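Local coordinates for Lmo0325 protein (Listeria monocytogenes EGD-e, PDB 4RYK), which probably binds DNA as a transcriptional regulator of the Rgg family, joining a helix-turn-helix domain to a helical C-terminal domain, at the interface of chains A and B. Residues are numbered along the deposited sequence; one frame, centred on the assembly and turned at random. Chains: chain A/B, Lmo0325 protein.

Contact 1: the interface of chains A and B. Residues chain A 10, 47-50, 53, 68; chain B 49-51, 54.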
loop_
_atom_site.group_PDB
_atom_site.type_symbol
_atom_site.label_atom_id
_atom_site.label_comp_id
_atom_site.label_asym_id
_atom_site.label_seq_id
_atom_site.Cartn_x
_atom_site.Cartn_y
_atom_site.Cartn_z
ATOM N N TYR A 10 2.836 19.512 14.333
ATOM C CA TYR A 10 3.101 18.091 14.587
ATOM C C TYR A 10 2.929 17.773 16.088
ATOM O O TYR A 10 2.319 16.785 16.469
ATOM C CB TYR A 10 4.507 17.661 14.165
ATOM C CG TYR A 10 4.939 18.044 12.738
ATOM C CD1 TYR A 10 4.199 17.668 11.609
ATOM C CD2 TYR A 10 6.120 18.767 12.537
ATOM C CE1 TYR A 10 4.616 18.022 10.326
ATOM C CE2 TYR A 10 6.523 19.153 11.272
ATOM C CZ TYR A 10 5.785 18.768 10.168
ATOM O OH TYR A 10 6.269 19.165 8.934
ATOM N N GLU A 47 10.203 23.419 16.963
ATOM C CA GLU A 47 10.365 22.576 15.771
ATOM C C GLU A 47 11.156 21.313 16.119
ATOM O O GLU A 47 12.292 21.362 16.517
ATOM C CB GLU A 47 11.120 23.338 14.673
ATOM C CG GLU A 47 10.342 24.463 14.015
ATOM C CD GLU A 47 9.247 23.974 13.089
ATOM O OE1 GLU A 47 9.119 22.748 12.827
ATOM O OE2 GLU A 47 8.503 24.843 12.599
ATOM N N ILE A 48 10.557 20.155 15.986
ATOM C CA ILE A 48 11.282 18.929 16.341
ATOM C C ILE A 48 12.250 18.542 15.189
ATOM O O ILE A 48 11.901 18.732 14.007
ATOM C CB ILE A 48 10.222 17.820 16.684
ATOM C CG1 ILE A 48 10.791 16.702 17.571
ATOM C CG2 ILE A 48 9.499 17.301 15.421
ATOM C CD1 ILE A 48 11.525 17.177 18.799
ATOM N N THR A 49 13.416 17.984 15.507
ATOM C CA THR A 49 14.202 17.318 14.459
ATOM C C THR A 49 13.570 16.027 14.079
ATOM O O THR A 49 12.906 15.376 14.886
ATOM C CB THR A 49 15.637 17.005 14.867
ATOM O OG1 THR A 49 15.630 16.118 15.973
ATOM C CG2 THR A 49 16.387 18.288 15.227
ATOM N N LEU A 50 13.793 15.628 12.851
ATOM C CA LEU A 50 13.279 14.373 12.355
ATOM C C LEU A 50 13.780 13.149 13.131
ATOM O O LEU A 50 12.993 12.222 13.370
ATOM C CB LEU A 50 13.575 14.214 10.860
ATOM C CG LEU A 50 13.239 12.882 10.210
ATOM C CD1 LEU A 50 11.778 12.493 10.368
ATOM C CD2 LEU A 50 13.583 13.002 8.727
ATOM N N PHE A 53 11.911 13.047 16.324
ATOM C CA PHE A 53 10.519 12.770 16.014
ATOM C C PHE A 53 10.259 11.279 15.818
ATOM O O PHE A 53 9.289 10.775 16.359
ATOM C CB PHE A 53 10.051 13.563 14.804
ATOM C CG PHE A 53 8.570 13.507 14.571
ATOM C CD1 PHE A 53 7.684 14.148 15.448
ATOM C CD2 PHE A 53 8.049 12.873 13.457
ATOM C CE1 PHE A 53 6.316 14.125 15.228
ATOM C CE2 PHE A 53 6.683 12.829 13.257
ATOM C CZ PHE A 53 5.813 13.458 14.139
ATOM N N PHE A 68 1.360 10.830 9.272
ATOM C CA PHE A 68 1.074 11.824 8.274
ATOM C C PHE A 68 -0.291 11.677 7.661
ATOM O O PHE A 68 -0.909 12.670 7.277
ATOM C CB PHE A 68 2.165 11.944 7.166
ATOM C CG PHE A 68 3.239 12.874 7.557
ATOM C CD1 PHE A 68 3.106 14.231 7.337
ATOM C CD2 PHE A 68 4.319 12.422 8.279
ATOM C CE1 PHE A 68 4.080 15.132 7.757
ATOM C CE2 PHE A 68 5.282 13.314 8.736
ATOM C CZ PHE A 68 5.157 14.669 8.468
ATOM N N THR B 49 15.167 19.961 10.743
ATOM C CA THR B 49 13.792 19.846 11.251
ATOM C C THR B 49 12.929 19.153 10.258
ATOM O O THR B 49 13.157 19.224 9.050
ATOM C CB THR B 49 13.130 21.185 11.553
ATOM O OG1 THR B 49 13.044 21.949 10.361
ATOM C CG2 THR B 49 13.924 21.952 12.611
ATOM N N LEU B 50 11.911 18.496 10.755
ATOM C CA LEU B 50 10.963 17.810 9.909
ATOM C C LEU B 50 10.234 18.731 8.923
ATOM O O LEU B 50 10.023 18.334 7.768
ATOM C CB LEU B 50 9.953 17.021 10.748
ATOM C CG LEU B 50 8.790 16.363 10.022
ATOM C CD1 LEU B 50 9.235 15.403 8.930
ATOM C CD2 LEU B 50 7.970 15.612 11.067
ATOM N N SER B 51 9.875 19.943 9.320
ATOM C CA SER B 51 9.170 20.813 8.366
ATOM C C SER B 51 10.084 21.242 7.241
ATOM O O SER B 51 9.634 21.349 6.122
ATOM C CB SER B 51 8.509 22.040 9.007
ATOM O OG SER B 51 9.299 22.510 10.040
ATOM N N GLU B 54 10.517 18.194 4.773
ATOM C CA GLU B 54 9.412 17.998 3.825
ATOM C C GLU B 54 9.576 18.913 2.613
ATOM O O GLU B 54 9.282 18.516 1.484
ATOM C CB GLU B 54 8.044 18.283 4.454
ATOM C CG GLU B 54 7.613 17.390 5.609
ATOM C CD GLU B 54 6.080 17.460 5.825
ATOM O OE1 GLU B 54 5.590 18.118 6.794
ATOM O OE2 GLU B 54 5.340 16.893 4.997
HETATM O O HOH W 1 9.801 20.281 12.397
#
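With CG anti to the backbone N (chi1 173°), B:Leu50 swings its isobutyl group toward A:Tyr10, whose own CG lies anti to its carbonyl carbon (chi1 -51°) and turns a ring face to meet it. Methyl CD2 of B:Leu50 sits over the centre of the phenol, and also lies 3.6 Å from CD2 of A:Phe53, above the rim of that second ring. One methyl thus packs into the angle between two aromatic faces, with the tip of A:Phe68 also touching it. At the edge of the phenol, in its plane, A:Tyr10 OH donates a short 2.5 Å hydrogen bond to carboxylate OE1 of B:Glu54, on the lone pair pointing away from OE2. The two side chains meet tip to tip, their planes 47° apart. B:Ser51 OG gives a hydrogen bond of 2.8 Å to OE1 of A:Glu47, arriving from above the carboxylate plane, and a water bridges this pair to A:Ile48 O. The backbone joins in as B:Leu50 N binds A:Ile48 O at 3.3 Å. A:Thr49 and B:Thr49 form an antiparallel bridge at the two-fold, just ahead of the paired 50-60 helices, so the contact joins the helix-turn-helix domains of both chains.

Contact 2: the interface of chains A and B. Residues chain A 231, 243, 247, 250, 276; chain B 276, 279-281.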
loop_
_atom_site.group_PDB
_atom_site.type_symbol
_atom_site.label_atom_id
_atom_site.label_comp_id
_atom_site.label_asym_id
_atom_site.label_seq_id
_atom_site.Cartn_x
_atom_site.Cartn_y
_atom_site.Cartn_z
ATOM N N LYS A 231 4.167 -10.504 -14.380
ATOM C CA LYS A 231 3.924 -11.718 -13.593
ATOM C C LYS A 231 4.756 -11.704 -12.322
ATOM O O LYS A 231 4.217 -11.840 -11.213
ATOM C CB LYS A 231 4.270 -12.979 -14.357
ATOM C CG LYS A 231 3.331 -13.328 -15.492
ATOM C CD LYS A 231 2.084 -14.018 -14.978
ATOM C CE LYS A 231 1.186 -14.572 -16.093
ATOM N NZ LYS A 231 0.105 -15.415 -15.483
ATOM N N ALA A 243 -3.150 -8.760 -6.269
ATOM C CA ALA A 243 -4.055 -9.701 -6.911
ATOM C C ALA A 243 -4.678 -9.156 -8.179
ATOM O O ALA A 243 -4.772 -9.861 -9.171
ATOM C CB ALA A 243 -5.138 -10.123 -5.951
ATOM N N ILE A 247 -4.638 -10.689 -12.389
ATOM C CA ILE A 247 -5.728 -10.914 -13.323
ATOM C C ILE A 247 -5.296 -10.317 -14.667
ATOM O O ILE A 247 -5.436 -10.940 -15.736
ATOM C CB ILE A 247 -7.053 -10.265 -12.873
ATOM C CG1 ILE A 247 -7.507 -10.763 -11.499
ATOM C CG2 ILE A 247 -8.162 -10.583 -13.874
ATOM C CD1 ILE A 247 -8.607 -9.874 -10.916
ATOM N N ASN A 250 -2.925 -12.532 -16.342
ATOM C CA ASN A 250 -3.628 -13.652 -16.953
ATOM C C ASN A 250 -4.279 -13.252 -18.270
ATOM O O ASN A 250 -4.223 -14.031 -19.234
ATOM C CB ASN A 250 -4.700 -14.269 -16.044
ATOM C CG ASN A 250 -4.120 -15.151 -14.930
ATOM O OD1 ASN A 250 -2.956 -15.548 -14.956
ATOM N ND2 ASN A 250 -4.961 -15.480 -13.956
ATOM N N THR A 276 -13.513 -12.851 -14.208
ATOM C CA THR A 276 -12.990 -12.704 -12.879
ATOM C C THR A 276 -13.126 -11.275 -12.436
ATOM O O THR A 276 -13.532 -11.016 -11.309
ATOM C CB THR A 276 -11.533 -13.167 -12.769
ATOM O OG1 THR A 276 -11.456 -14.573 -13.036
ATOM C CG2 THR A 276 -11.041 -12.947 -11.364
ATOM N N THR B 276 -10.681 -19.270 -8.013
ATOM C CA THR B 276 -10.129 -17.989 -8.354
ATOM C C THR B 276 -8.790 -17.822 -7.693
ATOM O O THR B 276 -7.845 -17.364 -8.324
ATOM C CB THR B 276 -11.063 -16.831 -7.983
ATOM O OG1 THR B 276 -12.269 -16.924 -8.753
ATOM C CG2 THR B 276 -10.404 -15.524 -8.332
ATOM N N GLU B 279 -6.466 -19.773 -9.811
ATOM C CA GLU B 279 -6.187 -19.192 -11.120
ATOM C C GLU B 279 -5.250 -18.002 -11.020
ATOM O O GLU B 279 -4.556 -17.684 -11.976
ATOM C CB GLU B 279 -7.474 -18.771 -11.753
ATOM C CG GLU B 279 -8.307 -19.951 -12.175
ATOM C CD GLU B 279 -9.667 -19.526 -12.675
ATOM O OE1 GLU B 279 -10.010 -18.342 -12.487
ATOM O OE2 GLU B 279 -10.378 -20.358 -13.254
ATOM N N LEU B 280 -5.250 -17.358 -9.848
ATOM C CA LEU B 280 -4.397 -16.206 -9.597
ATOM C C LEU B 280 -3.132 -16.569 -8.830
ATOM O O LEU B 280 -2.462 -15.680 -8.351
ATOM C CB LEU B 280 -5.137 -15.069 -8.855
ATOM C CG LEU B 280 -6.411 -14.535 -9.528
ATOM C CD1 LEU B 280 -7.035 -13.451 -8.681
ATOM C CD2 LEU B 280 -6.134 -13.966 -10.904
ATOM N N HIS B 281 -2.798 -17.851 -8.777
ATOM C CA HIS B 281 -1.499 -18.349 -8.301
ATOM C C HIS B 281 -1.346 -18.110 -6.772
ATOM O O HIS B 281 -0.254 -17.860 -6.273
ATOM C CB HIS B 281 -0.351 -17.773 -9.157
ATOM C CG HIS B 281 -0.702 -17.636 -10.612
ATOM N ND1 HIS B 281 -0.872 -18.717 -11.443
ATOM C CD2 HIS B 281 -0.953 -16.542 -11.375
ATOM C CE1 HIS B 281 -1.236 -18.305 -12.641
ATOM N NE2 HIS B 281 -1.289 -16.988 -12.627
HETATM O O HOH W 2 -9.186 -15.862 -12.410
#
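The imidazole of B:His281 and the carboxamide of A:Asn250 meet tip to tip with their planes 80° apart, joining the Rgg-type C-terminal domains of the two chains. Over one face of the imidazole, toward its rim, lies the backbone oxygen of B:Glu279 from its own chain. At the ring's tip, NE2 of B:His281 donates to amide oxygen OD1 of A:Asn250 at 3.2 Å, striking a lone pair in the carbonyl plane although OD1 is tilted 17° from the ring plane. The amide nitrogen ND2 of A:Asn250 gives a 3.0 Å hydrogen bond to B:Glu279 O, which lies in the amide plane; seen from that carbonyl, the donor stands above its plane. Both ends of the carboxamide are therefore engaged across the interface, which should fix its rotation. A:Lys231 NZ approaches the same OD1 in a weak bond from its own chain. Beside the amide, B:Leu280 crosses A:Ile247, bringing CD2 of the leucine 3.5 Å from CG1 of the isoleucine. The methyls of A:Thr276 and B:Thr276 touch tip to tip, CG2 to CG2 at 4.0 Å, each anti to its backbone N (OG1 chi1 -64°). A water links A:Thr276 OG1, 2.7 Å away, to carboxylate OE1 of B:Glu279.

Contact 3: the interface of chains A and B. Residues chain A 152, 156, 160-163; chain B 17, 21, 61-62, 66, 70.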
loop_
_atom_site.group_PDB
_atom_site.type_symbol
_atom_site.label_atom_id
_atom_site.label_comp_id
_atom_site.label_asym_id
_atom_site.label_seq_id
_atom_site.Cartn_x
_atom_site.Cartn_y
_atom_site.Cartn_z
ATOM N N TYR A 152 15.681 15.374 -19.353
ATOM C CA TYR A 152 15.665 15.116 -17.917
ATOM C C TYR A 152 16.097 13.668 -17.597
ATOM O O TYR A 152 16.908 13.424 -16.725
ATOM C CB TYR A 152 14.250 15.345 -17.347
ATOM C CG TYR A 152 14.161 14.946 -15.885
ATOM C CD1 TYR A 152 14.735 15.746 -14.898
ATOM C CD2 TYR A 152 13.562 13.765 -15.493
ATOM C CE1 TYR A 152 14.727 15.382 -13.558
ATOM C CE2 TYR A 152 13.493 13.400 -14.144
ATOM C CZ TYR A 152 14.068 14.211 -13.170
ATOM O OH TYR A 152 14.073 13.857 -11.809
HETATM N N MSE A 156 20.663 9.849 -16.705
HETATM C CA MSE A 156 20.450 9.408 -15.306
HETATM C C MSE A 156 20.698 7.918 -15.234
HETATM O O MSE A 156 20.315 7.139 -16.133
HETATM C CB MSE A 156 19.036 9.685 -14.831
HETATM C CG MSE A 156 18.748 11.162 -14.742
HETATM SE SE MSE A 156 16.928 11.524 -14.031
HETATM C CE MSE A 156 17.070 10.477 -12.415
ATOM N N THR A 160 14.274 7.129 -9.126
ATOM C CA THR A 160 13.301 6.956 -8.076
ATOM C C THR A 160 11.938 6.842 -8.743
ATOM O O THR A 160 11.847 6.791 -9.971
ATOM C CB THR A 160 13.335 8.142 -7.103
ATOM O OG1 THR A 160 12.864 9.300 -7.773
ATOM C CG2 THR A 160 14.775 8.385 -6.620
ATOM N N LEU A 161 10.857 6.752 -7.963
ATOM C CA LEU A 161 9.561 6.522 -8.594
ATOM C C LEU A 161 9.094 7.690 -9.444
ATOM O O LEU A 161 8.305 7.508 -10.368
ATOM C CB LEU A 161 8.511 6.152 -7.570
ATOM C CG LEU A 161 8.842 4.854 -6.861
ATOM C CD1 LEU A 161 7.771 4.547 -5.827
ATOM C CD2 LEU A 161 8.985 3.665 -7.785
ATOM N N GLU A 162 9.576 8.888 -9.157
ATOM C CA GLU A 162 9.275 10.041 -10.004
ATOM C C GLU A 162 9.616 9.757 -11.483
ATOM O O GLU A 162 8.846 10.060 -12.373
ATOM C CB GLU A 162 10.038 11.270 -9.485
ATOM C CG GLU A 162 9.891 12.521 -10.352
ATOM C CD GLU A 162 8.521 13.153 -10.193
ATOM O OE1 GLU A 162 7.758 12.763 -9.268
ATOM O OE2 GLU A 162 8.199 14.065 -10.941
ATOM N N GLU A 163 10.774 9.170 -11.750
ATOM C CA GLU A 163 11.170 8.927 -13.133
ATOM C C GLU A 163 10.376 7.804 -13.730
ATOM O O GLU A 163 10.073 7.823 -14.920
ATOM C CB GLU A 163 12.670 8.643 -13.231
ATOM C CG GLU A 163 13.541 9.879 -13.024
ATOM C CD GLU A 163 13.646 10.290 -11.544
ATOM O OE1 GLU A 163 13.779 9.412 -10.665
ATOM O OE2 GLU A 163 13.586 11.491 -11.230
ATOM N N ILE B 17 20.731 11.400 -3.838
ATOM C CA ILE B 17 19.576 11.470 -4.712
ATOM C C ILE B 17 19.586 12.715 -5.594
ATOM O O ILE B 17 19.339 12.645 -6.806
ATOM C CB ILE B 17 18.246 11.407 -3.931
ATOM C CG1 ILE B 17 18.066 10.026 -3.284
ATOM C CG2 ILE B 17 17.092 11.653 -4.876
ATOM C CD1 ILE B 17 17.045 10.029 -2.145
ATOM N N LYS B 21 19.884 12.977 -9.858
ATOM C CA LYS B 21 18.905 13.685 -10.702
ATOM C C LYS B 21 19.477 14.869 -11.461
ATOM O O LYS B 21 18.761 15.513 -12.243
ATOM C CB LYS B 21 17.709 14.141 -9.841
ATOM C CG LYS B 21 16.912 12.955 -9.278
ATOM C CD LYS B 21 15.624 13.433 -8.659
ATOM C CE LYS B 21 14.871 12.358 -7.894
ATOM N NZ LYS B 21 14.734 11.090 -8.652
HETATM N N MSE B 61 11.549 15.690 -5.462
HETATM C CA MSE B 61 10.441 14.838 -5.906
HETATM C C MSE B 61 10.483 13.430 -5.353
HETATM O O MSE B 61 10.302 12.429 -6.080
HETATM C CB MSE B 61 10.462 14.779 -7.421
HETATM C CG MSE B 61 9.710 15.982 -7.951
HETATM SE SE MSE B 61 11.138 17.127 -8.583
HETATM C CE MSE B 61 11.321 16.113 -10.304
ATOM N N VAL B 62 10.737 13.328 -4.066
ATOM C CA VAL B 62 10.697 12.049 -3.406
ATOM C C VAL B 62 9.765 12.161 -2.201
ATOM O O VAL B 62 10.083 12.887 -1.305
ATOM C CB VAL B 62 12.098 11.638 -2.927
ATOM C CG1 VAL B 62 12.008 10.363 -2.132
ATOM C CG2 VAL B 62 13.031 11.419 -4.118
ATOM N N GLU B 66 8.804 7.134 0.517
ATOM C CA GLU B 66 9.755 6.528 -0.458
ATOM C C GLU B 66 11.144 6.820 0.048
ATOM O O GLU B 66 12.047 5.965 -0.004
ATOM C CB GLU B 66 9.558 7.109 -1.866
ATOM C CG GLU B 66 10.495 6.468 -2.884
ATOM C CD GLU B 66 10.456 7.085 -4.265
ATOM O OE1 GLU B 66 9.633 7.990 -4.560
ATOM O OE2 GLU B 66 11.266 6.602 -5.073
ATOM N N ILE B 70 14.044 3.952 0.815
ATOM C CA ILE B 70 15.434 4.022 0.321
ATOM C C ILE B 70 16.401 4.056 1.489
ATOM O O ILE B 70 17.348 3.298 1.541
ATOM C CB ILE B 70 15.653 5.263 -0.546
ATOM C CG1 ILE B 70 14.734 5.207 -1.746
ATOM C CG2 ILE B 70 17.133 5.308 -1.035
ATOM C CD1 ILE B 70 14.627 6.503 -2.540
HETATM O O HOH W 3 10.193 9.815 -6.469
HETATM O O HOH W 4 7.549 11.240 -7.240
HETATM O O HOH W 5 18.132 15.025 -14.784
#
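B:Lys21 brings its ammonium NZ across A:Thr160 at about a right angle and donates to hydroxyl OG1 of A:Thr160 at 2.7 Å. The same NZ forms a salt bridge with A:Glu163, 2.8 Å from carboxylate OE1. The lysine chain stays extended until its last torsion (chi4 -48°), where it turns NZ toward these two acceptors. Nearby, the backbone N of A:Leu161 gives a 2.9 Å hydrogen bond to OE2 of B:Glu66, met on the syn side of the carboxylate, while the leucine CG packs against that group. A:Glu162 crosses obliquely over selenomethionine B:Met61, its CG 3.7 Å from B:Met61 CB. Behind these contacts, bonds within chain A position the acceptors: A:Glu163 OE1 accepts from both N and OG1 of A:Thr160, nearly along the C-O axis in the first case. The other oxygen, OE2 of A:Glu163, takes a 2.5 Å hydrogen bond from phenol OH of A:Tyr152 on its anti side. These bonds hold the carboxylate in place for the lysine and probably stabilise its negative charge. A water joins A:Thr160 OG1, A:Glu162 N, B:Met61 O and B:Glu66 OE1. The contact ties the start of helix 161-170 in one chain's C-terminal domain to the partner's helix-turn-helix domain, and may help set the orientation of that domain.

Contact 4: the interface of chains A and B. Residues chain A 23, 27-28, 59, 61; chain B 111-112, 152.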
loop_
_atom_site.group_PDB
_atom_site.type_symbol
_atom_site.label_atom_id
_atom_site.label_comp_id
_atom_site.label_asym_id
_atom_site.label_seq_id
_atom_site.Cartn_x
_atom_site.Cartn_y
_atom_site.Cartn_z
ATOM N N LEU A 23 -1.300 7.893 27.750
ATOM C CA LEU A 23 0.141 7.929 28.023
ATOM C C LEU A 23 0.575 9.228 28.654
ATOM O O LEU A 23 0.035 10.310 28.348
ATOM C CB LEU A 23 0.940 7.708 26.739
ATOM C CG LEU A 23 0.678 6.342 26.069
ATOM C CD1 LEU A 23 1.191 6.331 24.646
ATOM C CD2 LEU A 23 1.262 5.187 26.856
ATOM N N GLU A 27 6.385 9.088 30.166
ATOM C CA GLU A 27 6.761 7.885 29.449
ATOM C C GLU A 27 6.965 8.082 27.955
ATOM O O GLU A 27 7.669 7.313 27.325
ATOM C CB GLU A 27 5.803 6.750 29.763
ATOM C CG GLU A 27 4.508 6.728 29.027
ATOM C CD GLU A 27 3.488 5.858 29.779
ATOM O OE1 GLU A 27 3.651 4.606 29.816
ATOM O OE2 GLU A 27 2.528 6.427 30.333
ATOM N N VAL A 28 6.400 9.126 27.376
ATOM C CA VAL A 28 6.619 9.337 25.962
ATOM C C VAL A 28 7.999 9.986 25.694
ATOM O O VAL A 28 8.690 9.607 24.762
ATOM C CB VAL A 28 5.498 10.166 25.344
ATOM C CG1 VAL A 28 5.911 10.691 23.999
ATOM C CG2 VAL A 28 4.246 9.329 25.200
ATOM N N ARG A 59 7.372 5.817 20.679
ATOM C CA ARG A 59 6.802 5.784 22.023
ATOM C C ARG A 59 5.266 5.823 22.048
ATOM O O ARG A 59 4.642 5.447 23.060
ATOM C CB ARG A 59 7.359 6.947 22.829
ATOM C CG ARG A 59 8.837 6.846 23.134
ATOM C CD ARG A 59 9.071 5.920 24.312
ATOM N NE ARG A 59 10.481 5.848 24.582
ATOM C CZ ARG A 59 11.139 6.694 25.347
ATOM N NH1 ARG A 59 10.534 7.700 25.950
ATOM N NH2 ARG A 59 12.433 6.529 25.509
HETATM N N MSE A 61 3.627 4.458 19.400
HETATM C CA MSE A 61 3.267 3.361 18.496
HETATM C C MSE A 61 2.493 3.798 17.271
HETATM O O MSE A 61 1.467 3.195 16.888
HETATM C CB MSE A 61 2.442 2.353 19.272
HETATM C CG MSE A 61 3.394 1.415 19.985
HETATM SE SE MSE A 61 3.278 2.012 21.823
HETATM C CE MSE A 61 1.573 1.006 22.147
ATOM N N GLU B 111 7.734 1.610 29.398
ATOM C CA GLU B 111 6.567 1.216 30.210
ATOM C C GLU B 111 5.374 0.721 29.366
ATOM O O GLU B 111 4.732 -0.250 29.722
ATOM C CB GLU B 111 6.105 2.392 31.093
ATOM C CG GLU B 111 7.141 2.869 32.103
ATOM C CD GLU B 111 7.573 1.758 33.044
ATOM O OE1 GLU B 111 8.783 1.436 33.112
ATOM O OE2 GLU B 111 6.685 1.183 33.702
ATOM N N GLN B 112 5.087 1.392 28.250
ATOM C CA GLN B 112 3.943 1.058 27.373
ATOM C C GLN B 112 4.196 -0.154 26.447
ATOM O O GLN B 112 3.288 -0.588 25.721
ATOM C CB GLN B 112 3.535 2.277 26.518
ATOM C CG GLN B 112 4.614 2.845 25.573
ATOM C CD GLN B 112 5.468 3.951 26.214
ATOM O OE1 GLN B 112 5.940 3.807 27.347
ATOM N NE2 GLN B 112 5.680 5.046 25.490
ATOM N N TYR B 152 -5.522 -1.886 28.684
ATOM C CA TYR B 152 -4.973 -0.921 27.737
ATOM C C TYR B 152 -6.068 -0.355 26.808
ATOM O O TYR B 152 -6.165 0.838 26.592
ATOM C CB TYR B 152 -3.884 -1.583 26.868
ATOM C CG TYR B 152 -3.393 -0.650 25.775
ATOM C CD1 TYR B 152 -2.557 0.422 26.082
ATOM C CD2 TYR B 152 -3.796 -0.801 24.462
ATOM C CE1 TYR B 152 -2.139 1.330 25.119
ATOM C CE2 TYR B 152 -3.347 0.069 23.462
ATOM C CZ TYR B 152 -2.510 1.133 23.785
ATOM O OH TYR B 152 -2.079 2.066 22.824
#
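Methyl CD2 of A:Leu23 touches CB of B:Gln112 at 3.7 Å, the two side chains crossing at about a right angle, on the helix-turn-helix domain of chain A. On another side of the glutamine chain, the selenium of A:Met61 lies 4.1 Å from CG of B:Gln112. Farther along, methyl CE of this selenomethionine meets the phenol OH of B:Tyr152 tip to tip at 3.9 Å. B:Gln112 places CG between its backbone N and carbonyl carbon (chi1 60°) and bends again at chi2 (-91°), which turns the carboxamide inward to the end of helix 50-60. There NE2 of B:Gln112 donates a nearly straight hydrogen bond, 174° at the hydrogen, to the backbone oxygen of A:Arg59 at 2.7 Å. The bond lies in the glutamine amide plane and strikes a lone pair of the carbonyl, within the carbonyl plane. A:Glu27 slides past the glutamine in the opposite direction, its CG 3.7 Å from amide OE1 of B:Gln112 and its carboxylate turned almost perpendicular to the amide. At the rim, carboxylate OE1 of A:Glu27 lies 3.5 Å from CB of the poorly ordered B:Glu111. The guanidinium NH1 of A:Arg59 makes weak bonds to A:Glu27 O and A:Val28 O.

Contact 1 lies about 22 Å from contact 3 and 20 Å from contact 4, measured between the centres of their C-alpha atoms, whereas contact 2 is 42 Å from contact 1, at the far side of the dimer. Helix 50-60 serves contacts 1 and 4, and helix 64-71 contacts 1 and 3. Contacts 3 and 4, 36 Å apart, use Tyr152 and Met61 with the chains exchanged. Each helix-turn-helix domain thus touches both its twin and the partner's C-terminal domain, while contact 2 pairs the C-terminal domains. This crossed arrangement could fix the spacing of the putative DNA-binding domains, if the dimer exists in solution.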